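Local coordinates for protein transcriptional regulator, MerR family (Listeria monocytogenes str. 4b F2365, PDB 3GP4) that probably binds promoter DNA as a dimer and regulates transcription, as a member of the MerR family of helix-turn-helix regulators, at residues L86-Q89 / R90-K94. Residues are numbered along the deposited sequence; the frame is centred on the assembly and turned at random.
Sequences LKKQ and RIELK
A water ties Q89 to E92, three residues on along the same helix: it accepts a hydrogen bond from Q89 NE2 at 3.0 Å and donates one to E92 OE1 at 2.7 Å. NE2 and OE1 themselves stand 4.2 Å apart, too far for a direct bond, and the water spans the gap; the amide and carboxylate planes are turned 67° against each other. In Q89 a bend at chi2 (-59°) turns the amide round toward the side of the helix that carries E92, whose own chain is straight through to the carboxylate. K88 runs beside E92 in the same direction, its CG 4.2 Å from E92 OE2; E92 CG packs 3.4 Å from the K88 carbonyl oxygen. Beneath these side chains the backbone makes regular i to i+4 alpha-helical bonds, the shortest across the junction from R90 N to L86 O at 2.8 Å and the next from L93 N to Q89 O at 2.9 Å. This is the early part of the long helix 79-130, which in MerR-family regulators pairs with its partner from the second subunit as an antiparallel coiled coil. Here L86 and L93 face the second subunit, packing on its I111 and L104 respectively, and R90 between them forms a salt bridge through NE to D108 of that chain. K87 likewise pairs with D115 of the second subunit. Within the chain, L86 also touches Y68 and Q89 touches A64, both on helix 62-74, and Q89 reaches L60 in the loop before it.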
loop_
_atom_site.group_PDB
_atom_site.type_symbol
_atom_site.label_atom_id
_atom_site.label_comp_id
_atom_site.label_asym_id
_atom_site.label_seq_id
_atom_site.Cartn_x
_atom_site.Cartn_y
_atom_site.Cartn_z
ATOM N N LEU A 86 12.150 2.795 -15.244
ATOM C CA LEU A 86 10.752 2.324 -15.181
ATOM C C LEU A 86 10.627 0.797 -14.944
ATOM O O LEU A 86 9.793 0.359 -14.120
ATOM C CB LEU A 86 9.943 2.802 -16.413
ATOM C CG LEU A 86 9.883 4.318 -16.625
ATOM C CD1 LEU A 86 8.974 4.710 -17.797
ATOM C CD2 LEU A 86 9.458 5.084 -15.313
ATOM N N LYS A 87 11.461 -0.004 -15.625
ATOM C CA LYS A 87 11.414 -1.466 -15.482
ATOM C C LYS A 87 11.756 -1.909 -14.041
ATOM O O LYS A 87 11.096 -2.848 -13.502
ATOM C CB LYS A 87 12.330 -2.172 -16.503
ATOM C CG LYS A 87 11.734 -2.208 -17.926
ATOM C CD LYS A 87 12.769 -2.585 -19.003
ATOM C CE LYS A 87 12.326 -2.148 -20.408
ATOM N NZ LYS A 87 13.081 -2.866 -21.495
ATOM N N LYS A 88 12.753 -1.262 -13.439
ATOM C CA LYS A 88 13.178 -1.525 -12.027
ATOM C C LYS A 88 12.028 -1.189 -11.070
ATOM O O LYS A 88 11.700 -1.969 -10.134
ATOM C CB LYS A 88 14.374 -0.629 -11.686
ATOM C CG LYS A 88 15.392 -1.198 -10.725
ATOM C CD LYS A 88 16.567 -1.791 -11.585
ATOM C CE LYS A 88 17.432 -0.676 -12.224
ATOM N NZ LYS A 88 18.081 -1.031 -13.561
ATOM N N GLN A 89 11.426 -0.019 -11.286
ATOM C CA GLN A 89 10.267 0.415 -10.457
ATOM C C GLN A 89 9.074 -0.520 -10.617
ATOM O O GLN A 89 8.344 -0.802 -9.632
ATOM C CB GLN A 89 9.859 1.860 -10.789
ATOM C CG GLN A 89 10.896 2.873 -10.378
ATOM C CD GLN A 89 11.172 2.809 -8.871
ATOM O OE1 GLN A 89 10.236 2.824 -8.060
ATOM N NE2 GLN A 89 12.441 2.701 -8.499
ATOM N N ARG A 90 8.890 -1.009 -11.848
ATOM C CA ARG A 90 7.825 -1.970 -12.173
ATOM C C ARG A 90 7.942 -3.258 -11.370
ATOM O O ARG A 90 6.946 -3.711 -10.738
ATOM C CB ARG A 90 7.820 -2.254 -13.693
ATOM C CG ARG A 90 6.508 -2.827 -14.268
ATOM C CD ARG A 90 6.273 -4.346 -13.978
ATOM N NE ARG A 90 5.036 -4.765 -14.643
ATOM C CZ ARG A 90 4.354 -5.899 -14.451
ATOM N NH1 ARG A 90 3.195 -6.086 -15.101
ATOM N NH2 ARG A 90 4.787 -6.816 -13.611
ATOM N N ILE A 91 9.146 -3.840 -11.384
ATOM C CA ILE A 91 9.432 -5.065 -10.587
ATOM C C ILE A 91 9.068 -4.846 -9.102
ATOM O O ILE A 91 8.382 -5.690 -8.481
ATOM C CB ILE A 91 10.911 -5.468 -10.740
ATOM C CG1 ILE A 91 11.130 -6.086 -12.127
ATOM C CG2 ILE A 91 11.390 -6.385 -9.583
ATOM C CD1 ILE A 91 12.605 -6.282 -12.460
ATOM N N GLU A 92 9.531 -3.728 -8.552
ATOM C CA GLU A 92 9.335 -3.444 -7.125
ATOM C C GLU A 92 7.871 -3.204 -6.794
ATOM O O GLU A 92 7.398 -3.614 -5.706
ATOM C CB GLU A 92 10.211 -2.278 -6.672
ATOM C CG GLU A 92 11.710 -2.634 -6.785
ATOM C CD GLU A 92 12.658 -1.496 -6.475
ATOM O OE1 GLU A 92 12.256 -0.507 -5.830
ATOM O OE2 GLU A 92 13.841 -1.608 -6.865
ATOM N N LEU A 93 7.159 -2.525 -7.691
ATOM C CA LEU A 93 5.723 -2.308 -7.506
ATOM C C LEU A 93 4.983 -3.652 -7.605
ATOM O O LEU A 93 4.070 -3.917 -6.801
ATOM C CB LEU A 93 5.140 -1.288 -8.525
ATOM C CG LEU A 93 3.596 -1.075 -8.516
ATOM C CD1 LEU A 93 2.999 -0.697 -7.116
ATOM C CD2 LEU A 93 3.172 -0.025 -9.548
ATOM N N LYS A 94 5.349 -4.475 -8.592
ATOM C CA LYS A 94 4.705 -5.804 -8.753
ATOM C C LYS A 94 4.922 -6.626 -7.479
ATOM O O LYS A 94 3.983 -7.270 -6.998
ATOM C CB LYS A 94 5.257 -6.583 -9.954
ATOM C CG LYS A 94 4.749 -8.061 -10.088
ATOM C CD LYS A 94 3.212 -8.053 -10.192
ATOM C CE LYS A 94 2.632 -9.295 -10.939
ATOM N NZ LYS A 94 2.697 -10.544 -10.145
HETATM O O HOH W 1 13.820 1.680 -6.012
#